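Local coordinates for protein gamma-glutamyltranspeptidase (Streptomyces lincolnensis, PDB 6J3A) that probably cleaves or transfers groups at amide bonds, as an LmbA-like homologue of the gamma-glutamyltranspeptidases in the N-terminal nucleophile hydrolase clan, at residues C76-A81 with G457-M462; K125-V130 with R194-V199; A299-L304 with F513-A518; E317-D322 with G355-R360. All blocks are in the same frame, centred on the assembly; numbering follows the deposited sequence.

Contact 1. Residues C76-A81 with G457-M462; sequences CGQGVA and GTRLQM
The side chains of Gln78 and Arg459 run across each other at about a right angle, the amide of one laid against the aliphatic part of the other. Gln78 OE1 is 3.7 Å from Arg459 CG, and Gln78 NE2 is 3.8 Å from that CG. The guanidinium is held by other partners, its plane 68° from that of the amide: NE forms a salt bridge with Glu60, and NH2 is hydrogen-bonded to Ser439. Bending at chi2 (62°) folds the Gln78 amide back over its own backbone, where NE2 gives a nearly straight hydrogen bond of 3.1 Å to Gly79 O, which lies close to the amide plane. With OE1 hydrogen-bonded to Thr481, both ends of the amide are gripped and its rotation is fixed. An alanine in place of Gln78 would probably leave Thr481 and Gly79 O without these amide partners and uncover the Arg459 methylene. The second touch is purely apolar: one methyl of Leu460, CD2, packs 3.8 Å from Ala81 CB. All four touching residues are buried. Strand 73-77, part of the antiparallel beta core of the Ntn-hydrolase fold, leads into the first segment and pairs with strand 256-265, Cys76 bonding to Thr256; the contact joins its end to the loop after strand 454-455. Beyond it, the Ala81 backbone bonds to Gly476 and Arg477, and that of Leu460 to Ala105.

Contact 2. Residues K125-V130 with R194-V199; sequences KPLADV and RLLAEV
Ala128 and Leu196 mark the closest backbone approach, their CA atoms 6.5 Å apart. One segment is the start of helix 127-140: Pro126 occupies the N-cap, and its carbonyl O receives Val130 N to close the first turn. The other belongs to helix 186-200 near its C-terminal end, where Glu198 N is bonded to Arg194 O and the bonds of Val199 N to Leu195 O and Leu196 O are weak. The contact therefore sets the opening turn of one helix against the closing turns of another. Both are part of a helical region of the gamma-glutamyltranspeptidase fold; between the two segments the chain forms several helices and no strand. Across the interface the contact is made largely by leucine methyl groups. CD2 of Leu196 reaches the Ala128 backbone, 3.6 Å from Ala128 N, and also lies 4.1 Å from Ala128 CB. It gets there because its CG stands beside the backbone N, opposite the carbonyl carbon (chi1 -69°). Leu127 CD1 touches two leucines, 3.6 Å from Leu195 CD2 and 3.9 Å from Leu196 CD2, and the Leu127 side chain crosses that of Leu195 at about a right angle. Ala128 is exposed. Leu127 and Leu195, by contrast, are buried, both resting on Ala212 of helix 205-217; helix 111-122 adds Met116 and Leu119 against Leu127 and Phe112 against Leu195, and Leu195 also packs on Ile221 of helix 220-229.

Contact 3. Residues A299-L304 with F513-A518; sequences ADYVHL and FFLAVA
Tyr301 spans the gap between helices 299-319 and 506-519 and meets Leu515 with its phenolic end. The helices stand well apart here, the CA atoms of Tyr301 and Leu515 being 10.8 Å from each other, and the tyrosine ring and the leucine side chain together bridge the distance. With CG trans to the backbone N (chi1 174°), the tyrosine is extended toward the second helix. Van der Waals contact comes first: Tyr301 OH is 3.4 Å from Leu515 CB and 3.9 Å from Leu515 CD1. The nearest polar atom across the contact, Ala516 N, is 4.3 Å from Tyr301 OH.

An aromatic contact flanks this touch: Tyr301 meets Tyr296 edge-to-face. The side chain of Ala516 also rests on Tyr296, and on Ala532 of helix 529-534, so that Tyr296 borders both helices.

A polar link lies elsewhere on helix 299-319, where Asp300 forms a salt bridge with Arg574. Between these two segments the phenolic oxygen of a buried tyrosine meets aliphatic carbon, so the contact is van der Waals in kind and would give little directional constraint.

Contact 4. Residues E317-D322 with G355-R360; sequences EAWYGD and GSPGGR
Trp319 meets Gly355 and Pro357 at once, through its indole N-H and one ring face. This Trp-Pro CH-pi contact ties the C-terminal end of helix 299-319 to the loop after helix 334-341. With CG anti to the carbonyl carbon (chi1 -58°), the indole of Trp319 swings out to the loop. NE1 of Trp319 donates a 3.1 Å hydrogen bond to Gly355 O, bent to 146°. The oxygen lies in the ring plane, whereas the nitrogen stands above the carbonyl plane by 43°. Over the face, Pro357 CG sits 3.9 Å from the centroid of the five-membered ring. The opposite face carries Ala318 CB, displaced toward the rim, so the indole is sandwiched between the loop and its own helix. At the far end of the ring, Trp319 CH2 comes to 3.7 Å from Arg360 CB. A leucine in place of Trp319 would probably leave Gly355 O without its indole donor and open a gap beside Pro357. In the next shell, Asp315, one turn earlier on the same helix, accepts the Gly355 N-H and holds the peptide chain near the indole. Pro357 packs on Glu330 and Leu331 of helix 328-331, and Arg360 NH2 reaches the carboxylate of Glu330 in a salt bridge. The loop is also braced within itself: Gly359 N bonds to Ser356 O, and Ser356 OG donates to Arg360 O at 2.9 Å.

How the contacts relate
Contacts 3 and 4 share helix 299-319: contact 3 uses its first turns and contact 4 its C-terminal end, with centres 26 Å apart. Contact 4 also comes near contact 1, their nearest atoms about 5 Å apart without touching. Contact 2 is remote, in the helical region, its centre 26 Å from that of contact 1 and 45 and 44 Å from those of contacts 3 and 4. Along the chain, contacts 2 and 4 both fall between the two segments of contact 1, while contacts 1 and 3 interlace. In this family the nucleophile is the first residue of the small subunit, whose start here probably lies just before strand 424-428.

Contact 1. Residues C76-A81 with G457-M462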
loop_
_atom_site.group_PDB
_atom_site.type_symbol
_atom_site.label_atom_id
_atom_site.label_comp_id
_atom_site.label_asym_id
_atom_site.label_seq_id
_atom_site.Cartn_x
_atom_site.Cartn_y
_atom_site.Cartn_z
ATOM N N CYS A 76 -6.859 -21.828 -19.562
ATOM C CA CYS A 76 -8.149 -21.330 -19.980
ATOM C C CYS A 76 -9.233 -21.767 -19.019
ATOM O O CYS A 76 -9.578 -22.951 -18.947
ATOM C CB CYS A 76 -8.508 -21.821 -21.378
ATOM S SG CYS A 76 -10.169 -21.295 -21.880
ATOM N N GLY A 77 -9.774 -20.783 -18.306
ATOM C CA GLY A 77 -10.943 -20.976 -17.460
ATOM C C GLY A 77 -12.132 -20.180 -17.953
ATOM O O GLY A 77 -12.992 -19.805 -17.162
ATOM N N GLN A 78 -12.158 -19.877 -19.248
ATOM C CA GLN A 78 -13.337 -19.326 -19.888
ATOM C C GLN A 78 -14.216 -20.471 -20.370
ATOM O O GLN A 78 -13.802 -21.280 -21.198
ATOM C CB GLN A 78 -12.949 -18.444 -21.056
ATOM C CG GLN A 78 -14.131 -17.955 -21.874
ATOM C CD GLN A 78 -15.062 -17.098 -21.055
ATOM O OE1 GLN A 78 -14.716 -15.973 -20.682
ATOM N NE2 GLN A 78 -16.252 -17.630 -20.756
ATOM N N GLY A 79 -15.430 -20.533 -19.840
ATOM C CA GLY A 79 -16.343 -21.603 -20.182
ATOM C C GLY A 79 -17.013 -21.397 -21.525
ATOM O O GLY A 79 -16.933 -20.313 -22.123
ATOM N N VAL A 80 -17.699 -22.449 -21.967
ATOM C CA VAL A 80 -18.355 -22.489 -23.284
ATOM C C VAL A 80 -19.872 -22.297 -23.196
ATOM O O VAL A 80 -20.470 -22.380 -22.120
ATOM C CB VAL A 80 -18.065 -23.813 -24.049
ATOM C CG1 VAL A 80 -16.588 -23.918 -24.395
ATOM C CG2 VAL A 80 -18.535 -25.053 -23.278
ATOM N N ALA A 81 -20.476 -22.048 -24.354
ATOM C CA ALA A 81 -21.924 -22.068 -24.506
ATOM C C ALA A 81 -22.473 -23.479 -24.265
ATOM O O ALA A 81 -21.795 -24.474 -24.570
ATOM C CB ALA A 81 -22.320 -21.586 -25.890
ATOM N N GLY A 457 -22.997 -16.734 -14.353
ATOM C CA GLY A 457 -22.366 -15.676 -15.132
ATOM C C GLY A 457 -23.237 -15.158 -16.254
ATOM O O GLY A 457 -24.396 -15.541 -16.373
ATOM N N THR A 458 -22.672 -14.269 -17.064
ATOM C CA THR A 458 -23.389 -13.643 -18.174
ATOM C C THR A 458 -22.498 -13.393 -19.400
ATOM O O THR A 458 -22.706 -12.414 -20.131
ATOM C CB THR A 458 -23.975 -12.291 -17.737
ATOM O OG1 THR A 458 -22.919 -11.447 -17.260
ATOM C CG2 THR A 458 -25.037 -12.477 -16.642
ATOM N N ARG A 459 -21.523 -14.274 -19.639
ATOM C CA ARG A 459 -20.498 -13.998 -20.662
ATOM C C ARG A 459 -20.970 -14.254 -22.091
ATOM O O ARG A 459 -20.450 -13.644 -23.026
ATOM C CB ARG A 459 -19.207 -14.767 -20.383
ATOM C CG ARG A 459 -17.947 -14.239 -21.083
ATOM C CD ARG A 459 -17.531 -12.836 -20.663
ATOM N NE ARG A 459 -17.331 -12.738 -19.220
ATOM C CZ ARG A 459 -16.955 -11.649 -18.561
ATOM N NH1 ARG A 459 -16.723 -10.508 -19.201
ATOM N NH2 ARG A 459 -16.824 -11.700 -17.238
ATOM N N LEU A 460 -21.973 -15.114 -22.269
ATOM C CA LEU A 460 -22.576 -15.314 -23.604
ATOM C C LEU A 460 -23.162 -14.037 -24.203
ATOM O O LEU A 460 -23.422 -13.985 -25.402
ATOM C CB LEU A 460 -23.638 -16.419 -23.591
ATOM C CG LEU A 460 -23.150 -17.791 -23.121
ATOM C CD1 LEU A 460 -24.269 -18.814 -23.153
ATOM C CD2 LEU A 460 -22.001 -18.281 -23.977
ATOM N N GLN A 461 -23.342 -13.005 -23.384
ATOM C CA GLN A 461 -23.778 -11.700 -23.874
ATOM C C GLN A 461 -22.892 -11.094 -24.949
ATOM O O GLN A 461 -23.341 -10.241 -25.705
ATOM C CB GLN A 461 -23.968 -10.714 -22.719
ATOM C CG GLN A 461 -22.724 -10.002 -22.230
ATOM C CD GLN A 461 -23.058 -9.036 -21.122
ATOM O OE1 GLN A 461 -23.482 -7.903 -21.377
ATOM N NE2 GLN A 461 -22.893 -9.478 -19.881
ATOM N N MET A 462 -21.637 -11.532 -24.997
ATOM C CA MET A 462 -20.649 -11.013 -25.930
ATOM C C MET A 462 -20.644 -11.677 -27.308
ATOM O O MET A 462 -20.019 -11.160 -28.235
ATOM C CB MET A 462 -19.271 -11.122 -25.283
ATOM C CG MET A 462 -19.227 -10.508 -23.886
ATOM S SD MET A 462 -17.572 -10.078 -23.337
ATOM C CE MET A 462 -17.988 -9.035 -21.957
#

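Contact 2. Residues K125-V130 with R194-V199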
loop_
_atom_site.group_PDB
_atom_site.type_symbol
_atom_site.label_atom_id
_atom_site.label_comp_id
_atom_site.label_asym_id
_atom_site.label_seq_id
_atom_site.Cartn_x
_atom_site.Cartn_y
_atom_site.Cartn_z
ATOM N N LYS A 125 0.016 -26.332 -1.715
ATOM C CA LYS A 125 -0.843 -26.334 -0.531
ATOM C C LYS A 125 -2.185 -27.034 -0.777
ATOM O O LYS A 125 -2.652 -27.089 -1.921
ATOM C CB LYS A 125 -1.093 -24.900 -0.061
ATOM C CG LYS A 125 0.178 -24.195 0.386
ATOM C CD LYS A 125 -0.096 -22.962 1.243
ATOM C CE LYS A 125 0.117 -23.243 2.723
ATOM N NZ LYS A 125 1.570 -23.358 3.052
ATOM N N PRO A 126 -2.808 -27.577 0.293
ATOM C CA PRO A 126 -4.144 -28.154 0.130
ATOM C C PRO A 126 -5.229 -27.096 -0.041
ATOM O O PRO A 126 -5.043 -25.933 0.332
ATOM C CB PRO A 126 -4.369 -28.946 1.432
ATOM C CG PRO A 126 -3.085 -28.883 2.193
ATOM C CD PRO A 126 -2.349 -27.684 1.689
ATOM N N LEU A 127 -6.356 -27.532 -0.587
ATOM C CA LEU A 127 -7.499 -26.670 -0.855
ATOM C C LEU A 127 -7.912 -25.914 0.391
ATOM O O LEU A 127 -8.159 -24.713 0.346
ATOM C CB LEU A 127 -8.694 -27.509 -1.340
ATOM C CG LEU A 127 -9.517 -27.018 -2.539
ATOM C CD1 LEU A 127 -10.957 -27.479 -2.370
ATOM C CD2 LEU A 127 -9.471 -25.514 -2.764
ATOM N N ALA A 128 -7.978 -26.652 1.496
ATOM C CA ALA A 128 -8.357 -26.114 2.802
ATOM C C ALA A 128 -7.525 -24.893 3.212
ATOM O O ALA A 128 -8.083 -23.842 3.533
ATOM C CB ALA A 128 -8.262 -27.201 3.866
ATOM N N ASP A 129 -6.201 -25.027 3.173
ATOM C CA ASP A 129 -5.301 -23.945 3.611
ATOM C C ASP A 129 -5.389 -22.718 2.702
ATOM O O ASP A 129 -5.246 -21.580 3.158
ATOM C CB ASP A 129 -3.839 -24.419 3.677
ATOM C CG ASP A 129 -3.621 -25.603 4.641
ATOM O OD1 ASP A 129 -4.595 -26.126 5.221
ATOM O OD2 ASP A 129 -2.452 -26.022 4.817
ATOM N N VAL A 130 -5.636 -22.952 1.421
ATOM C CA VAL A 130 -5.609 -21.876 0.454
ATOM C C VAL A 130 -6.939 -21.162 0.403
ATOM O O VAL A 130 -6.977 -19.971 0.108
ATOM C CB VAL A 130 -5.084 -22.361 -0.919
ATOM C CG1 VAL A 130 -5.854 -21.791 -2.090
ATOM C CG2 VAL A 130 -3.616 -21.985 -1.055
ATOM N N ARG A 194 -18.738 -27.268 3.082
ATOM C CA ARG A 194 -19.265 -28.557 2.666
ATOM C C ARG A 194 -18.339 -29.192 1.627
ATOM O O ARG A 194 -17.941 -30.358 1.763
ATOM C CB ARG A 194 -20.680 -28.417 2.104
ATOM C CG ARG A 194 -21.331 -29.771 1.854
ATOM C CD ARG A 194 -22.745 -29.670 1.315
ATOM N NE ARG A 194 -23.183 -30.943 0.737
ATOM C CZ ARG A 194 -24.376 -31.156 0.183
ATOM N NH1 ARG A 194 -25.283 -30.179 0.121
ATOM N NH2 ARG A 194 -24.665 -32.356 -0.313
ATOM N N LEU A 195 -18.001 -28.408 0.605
ATOM C CA LEU A 195 -17.033 -28.804 -0.419
ATOM C C LEU A 195 -15.824 -29.460 0.234
ATOM O O LEU A 195 -15.502 -30.609 -0.064
ATOM C CB LEU A 195 -16.592 -27.586 -1.242
ATOM C CG LEU A 195 -15.865 -27.832 -2.563
ATOM C CD1 LEU A 195 -15.838 -26.559 -3.392
ATOM C CD2 LEU A 195 -14.439 -28.303 -2.362
ATOM N N LEU A 196 -15.186 -28.725 1.142
ATOM C CA LEU A 196 -14.017 -29.212 1.861
ATOM C C LEU A 196 -14.288 -30.464 2.684
ATOM O O LEU A 196 -13.477 -31.385 2.688
ATOM C CB LEU A 196 -13.488 -28.132 2.792
ATOM C CG LEU A 196 -12.849 -26.907 2.149
ATOM C CD1 LEU A 196 -12.605 -25.873 3.239
ATOM C CD2 LEU A 196 -11.548 -27.268 1.450
ATOM N N ALA A 197 -15.412 -30.486 3.393
ATOM C CA ALA A 197 -15.766 -31.642 4.220
ATOM C C ALA A 197 -15.797 -32.923 3.384
ATOM O O ALA A 197 -15.150 -33.918 3.735
ATOM C CB ALA A 197 -17.104 -31.429 4.916
ATOM N N GLU A 198 -16.506 -32.872 2.256
ATOM C CA GLU A 198 -16.697 -34.064 1.430
ATOM C C GLU A 198 -15.585 -34.368 0.428
ATOM O O GLU A 198 -15.724 -35.298 -0.354
ATOM C CB GLU A 198 -18.067 -34.057 0.740
ATOM C CG GLU A 198 -18.281 -33.023 -0.349
ATOM C CD GLU A 198 -19.498 -33.360 -1.198
ATOM O OE1 GLU A 198 -19.407 -34.303 -2.025
ATOM O OE2 GLU A 198 -20.545 -32.695 -1.027
ATOM N N VAL A 199 -14.495 -33.607 0.441
ATOM C CA VAL A 199 -13.268 -34.026 -0.261
ATOM C C VAL A 199 -12.114 -34.380 0.690
ATOM O O VAL A 199 -11.077 -34.866 0.238
ATOM C CB VAL A 199 -12.784 -32.980 -1.306
ATOM C CG1 VAL A 199 -13.897 -32.647 -2.295
ATOM C CG2 VAL A 199 -12.247 -31.718 -0.636
#

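Contact 3. Residues A299-L304 with F513-A518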
loop_
_atom_site.group_PDB
_atom_site.type_symbol
_atom_site.label_atom_id
_atom_site.label_comp_id
_atom_site.label_asym_id
_atom_site.label_seq_id
_atom_site.Cartn_x
_atom_site.Cartn_y
_atom_site.Cartn_z
ATOM N N ALA A 299 0.920 14.782 -27.635
ATOM C CA ALA A 299 -0.329 14.727 -28.389
ATOM C C ALA A 299 -0.231 13.700 -29.535
ATOM O O ALA A 299 -1.064 12.793 -29.637
ATOM C CB ALA A 299 -0.670 16.113 -28.928
ATOM N N ASP A 300 0.811 13.842 -30.357
ATOM C CA ASP A 300 1.115 12.908 -31.461
ATOM C C ASP A 300 1.188 11.439 -30.999
ATOM O O ASP A 300 0.739 10.543 -31.710
ATOM C CB ASP A 300 2.441 13.285 -32.162
ATOM C CG ASP A 300 2.394 14.662 -32.847
ATOM O OD1 ASP A 300 1.286 15.170 -33.110
ATOM O OD2 ASP A 300 3.478 15.237 -33.118
ATOM N N TYR A 301 1.761 11.208 -29.816
ATOM C CA TYR A 301 1.847 9.872 -29.198
ATOM C C TYR A 301 0.474 9.304 -28.866
ATOM O O TYR A 301 0.195 8.151 -29.145
ATOM C CB TYR A 301 2.691 9.961 -27.928
ATOM C CG TYR A 301 2.797 8.707 -27.056
ATOM C CD1 TYR A 301 3.724 7.701 -27.338
ATOM C CD2 TYR A 301 2.010 8.561 -25.910
ATOM C CE1 TYR A 301 3.848 6.584 -26.521
ATOM C CE2 TYR A 301 2.126 7.445 -25.092
ATOM C CZ TYR A 301 3.046 6.461 -25.400
ATOM O OH TYR A 301 3.153 5.355 -24.584
ATOM N N VAL A 302 -0.373 10.122 -28.258
ATOM C CA VAL A 302 -1.739 9.715 -27.923
ATOM C C VAL A 302 -2.545 9.420 -29.183
ATOM O O VAL A 302 -3.037 8.301 -29.349
ATOM C CB VAL A 302 -2.451 10.796 -27.075
ATOM C CG1 VAL A 302 -3.946 10.517 -26.927
ATOM C CG2 VAL A 302 -1.811 10.873 -25.708
ATOM N N HIS A 303 -2.673 10.436 -30.045
ATOM C CA HIS A 303 -3.345 10.322 -31.357
ATOM C C HIS A 303 -2.971 9.039 -32.098
ATOM O O HIS A 303 -3.838 8.273 -32.509
ATOM C CB HIS A 303 -3.018 11.530 -32.259
ATOM C CG HIS A 303 -3.588 11.419 -33.640
ATOM N ND1 HIS A 303 -4.893 11.750 -33.934
ATOM C CD2 HIS A 303 -3.044 10.978 -34.799
ATOM C CE1 HIS A 303 -5.126 11.526 -35.214
ATOM N NE2 HIS A 303 -4.020 11.055 -35.762
ATOM N N LEU A 304 -1.670 8.829 -32.254
ATOM C CA LEU A 304 -1.132 7.627 -32.895
ATOM C C LEU A 304 -1.675 6.334 -32.294
ATOM O O LEU A 304 -2.059 5.428 -33.025
ATOM C CB LEU A 304 0.402 7.615 -32.820
ATOM C CG LEU A 304 1.078 6.346 -33.349
ATOM C CD1 LEU A 304 0.926 6.250 -34.862
ATOM C CD2 LEU A 304 2.540 6.286 -32.949
ATOM N N PHE A 513 -0.152 1.443 -20.410
ATOM C CA PHE A 513 0.707 1.068 -19.285
ATOM C C PHE A 513 2.022 0.425 -19.717
ATOM O O PHE A 513 3.095 0.910 -19.357
ATOM C CB PHE A 513 -0.050 0.107 -18.385
ATOM C CG PHE A 513 0.798 -0.572 -17.364
ATOM C CD1 PHE A 513 1.260 0.124 -16.268
ATOM C CD2 PHE A 513 1.116 -1.913 -17.493
ATOM C CE1 PHE A 513 2.033 -0.505 -15.308
ATOM C CE2 PHE A 513 1.888 -2.550 -16.539
ATOM C CZ PHE A 513 2.346 -1.845 -15.443
ATOM N N PHE A 514 1.926 -0.664 -20.479
ATOM C CA PHE A 514 3.107 -1.407 -20.924
ATOM C C PHE A 514 4.094 -0.549 -21.702
ATOM O O PHE A 514 5.300 -0.673 -21.497
ATOM C CB PHE A 514 2.719 -2.603 -21.778
ATOM C CG PHE A 514 3.889 -3.257 -22.465
ATOM C CD1 PHE A 514 4.608 -4.264 -21.826
ATOM C CD2 PHE A 514 4.267 -2.865 -23.747
ATOM C CE1 PHE A 514 5.676 -4.871 -22.456
ATOM C CE2 PHE A 514 5.337 -3.464 -24.380
ATOM C CZ PHE A 514 6.044 -4.470 -23.735
ATOM N N LEU A 515 3.594 0.289 -22.608
ATOM C CA LEU A 515 4.468 1.248 -23.311
ATOM C C LEU A 515 5.114 2.253 -22.346
ATOM O O LEU A 515 6.312 2.560 -22.443
ATOM C CB LEU A 515 3.716 1.992 -24.428
ATOM C CG LEU A 515 3.290 1.167 -25.653
ATOM C CD1 LEU A 515 2.559 2.046 -26.654
ATOM C CD2 LEU A 515 4.464 0.492 -26.335
ATOM N N ALA A 516 4.330 2.758 -21.406
ATOM C CA ALA A 516 4.891 3.637 -20.391
ATOM C C ALA A 516 6.015 2.934 -19.624
ATOM O O ALA A 516 7.089 3.508 -19.465
ATOM C CB ALA A 516 3.812 4.133 -19.454
ATOM N N VAL A 517 5.798 1.689 -19.202
ATOM C CA VAL A 517 6.847 0.934 -18.498
ATOM C C VAL A 517 8.138 0.860 -19.326
ATOM O O VAL A 517 9.229 1.041 -18.804
ATOM C CB VAL A 517 6.410 -0.504 -18.138
ATOM C CG1 VAL A 517 7.574 -1.290 -17.533
ATOM C CG2 VAL A 517 5.233 -0.497 -17.170
ATOM N N ALA A 518 7.999 0.587 -20.616
ATOM C CA ALA A 518 9.146 0.432 -21.507
ATOM C C ALA A 518 9.794 1.761 -21.890
ATOM O O ALA A 518 10.991 1.790 -22.165
ATOM C CB ALA A 518 8.723 -0.306 -22.751
#

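Contact 4. Residues E317-D322 with G355-R360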
loop_
_atom_site.group_PDB
_atom_site.type_symbol
_atom_site.label_atom_id
_atom_site.label_comp_id
_atom_site.label_asym_id
_atom_site.label_seq_id
_atom_site.Cartn_x
_atom_site.Cartn_y
_atom_site.Cartn_z
ATOM N N GLU A 317 -13.246 -7.239 -33.778
ATOM C CA GLU A 317 -14.663 -7.449 -34.068
ATOM C C GLU A 317 -14.909 -8.347 -35.279
ATOM O O GLU A 317 -15.769 -9.234 -35.249
ATOM C CB GLU A 317 -15.354 -6.105 -34.313
ATOM C CG GLU A 317 -16.872 -6.203 -34.412
ATOM C CD GLU A 317 -17.478 -6.895 -33.207
ATOM O OE1 GLU A 317 -17.149 -6.495 -32.072
ATOM O OE2 GLU A 317 -18.247 -7.854 -33.386
ATOM N N ALA A 318 -14.173 -8.075 -36.347
ATOM C CA ALA A 318 -14.276 -8.834 -37.596
ATOM C C ALA A 318 -13.780 -10.269 -37.494
ATOM O O ALA A 318 -14.405 -11.171 -38.042
ATOM C CB ALA A 318 -13.522 -8.117 -38.705
ATOM N N TRP A 319 -12.663 -10.472 -36.805
ATOM C CA TRP A 319 -11.919 -11.731 -36.891
ATOM C C TRP A 319 -11.892 -12.590 -35.628
ATOM O O TRP A 319 -11.702 -13.803 -35.733
ATOM C CB TRP A 319 -10.491 -11.456 -37.394
ATOM C CG TRP A 319 -10.504 -10.778 -38.740
ATOM C CD1 TRP A 319 -10.133 -9.495 -39.025
ATOM C CD2 TRP A 319 -10.965 -11.342 -39.962
ATOM N NE1 TRP A 319 -10.314 -9.233 -40.358
ATOM C CE2 TRP A 319 -10.834 -10.349 -40.956
ATOM C CE3 TRP A 319 -11.476 -12.602 -40.319
ATOM C CZ2 TRP A 319 -11.193 -10.575 -42.287
ATOM C CZ3 TRP A 319 -11.839 -12.829 -41.633
ATOM C CH2 TRP A 319 -11.692 -11.818 -42.607
ATOM N N TYR A 320 -12.092 -11.997 -34.446
ATOM C CA TYR A 320 -11.875 -12.747 -33.188
ATOM C C TYR A 320 -13.107 -13.516 -32.774
ATOM O O TYR A 320 -14.240 -13.130 -33.070
ATOM C CB TYR A 320 -11.448 -11.860 -32.020
ATOM C CG TYR A 320 -10.075 -11.217 -32.115
ATOM C CD1 TYR A 320 -9.474 -10.913 -33.347
ATOM C CD2 TYR A 320 -9.393 -10.848 -30.953
ATOM C CE1 TYR A 320 -8.241 -10.285 -33.411
ATOM C CE2 TYR A 320 -8.158 -10.217 -31.013
ATOM C CZ TYR A 320 -7.589 -9.935 -32.245
ATOM O OH TYR A 320 -6.362 -9.315 -32.311
ATOM N N GLY A 321 -12.859 -14.598 -32.049
ATOM C CA GLY A 321 -13.917 -15.477 -31.584
ATOM C C GLY A 321 -13.425 -16.899 -31.450
ATOM O O GLY A 321 -12.232 -17.174 -31.602
ATOM N N ASP A 322 -14.355 -17.799 -31.142
ATOM C CA ASP A 322 -14.060 -19.231 -31.032
ATOM C C ASP A 322 -14.962 -20.118 -31.904
ATOM O O ASP A 322 -14.889 -21.344 -31.797
ATOM C CB ASP A 322 -14.176 -19.670 -29.572
ATOM C CG ASP A 322 -13.442 -20.968 -29.281
ATOM O OD1 ASP A 322 -12.323 -21.176 -29.811
ATOM O OD2 ASP A 322 -13.981 -21.775 -28.490
ATOM N N GLY A 355 -9.461 -4.928 -41.509
ATOM C CA GLY A 355 -8.620 -5.238 -42.647
ATOM C C GLY A 355 -8.898 -6.605 -43.224
ATOM O O GLY A 355 -9.826 -7.308 -42.800
ATOM N N SER A 356 -8.044 -6.959 -44.183
ATOM C CA SER A 356 -8.169 -8.158 -44.995
ATOM C C SER A 356 -6.944 -9.093 -44.895
ATOM O O SER A 356 -6.219 -9.280 -45.883
ATOM C CB SER A 356 -8.437 -7.750 -46.452
ATOM O OG SER A 356 -9.819 -7.512 -46.642
ATOM N N PRO A 357 -6.728 -9.709 -43.709
ATOM C CA PRO A 357 -5.642 -10.694 -43.557
ATOM C C PRO A 357 -5.695 -11.805 -44.604
ATOM O O PRO A 357 -6.681 -12.541 -44.668
ATOM C CB PRO A 357 -5.881 -11.284 -42.157
ATOM C CG PRO A 357 -7.291 -10.946 -41.820
ATOM C CD PRO A 357 -7.540 -9.621 -42.480
ATOM N N GLY A 358 -4.646 -11.893 -45.420
ATOM C CA GLY A 358 -4.525 -12.925 -46.455
ATOM C C GLY A 358 -5.497 -12.786 -47.606
ATOM O O GLY A 358 -5.824 -13.776 -48.267
ATOM N N GLY A 359 -5.966 -11.561 -47.835
ATOM C CA GLY A 359 -7.012 -11.291 -48.820
ATOM C C GLY A 359 -8.448 -11.615 -48.402
ATOM O O GLY A 359 -9.378 -11.339 -49.167
ATOM N N ARG A 360 -8.646 -12.177 -47.202
ATOM C CA ARG A 360 -9.983 -12.560 -46.730
ATOM C C ARG A 360 -10.869 -11.328 -46.552
ATOM O O ARG A 360 -10.401 -10.289 -46.088
ATOM C CB ARG A 360 -9.904 -13.347 -45.420
ATOM C CG ARG A 360 -9.442 -14.786 -45.588
ATOM C CD ARG A 360 -9.614 -15.600 -44.300
ATOM N NE ARG A 360 -8.518 -16.553 -44.111
ATOM C CZ ARG A 360 -7.249 -16.221 -43.850
ATOM N NH1 ARG A 360 -6.333 -17.168 -43.705
ATOM N NH2 ARG A 360 -6.875 -14.946 -43.739
#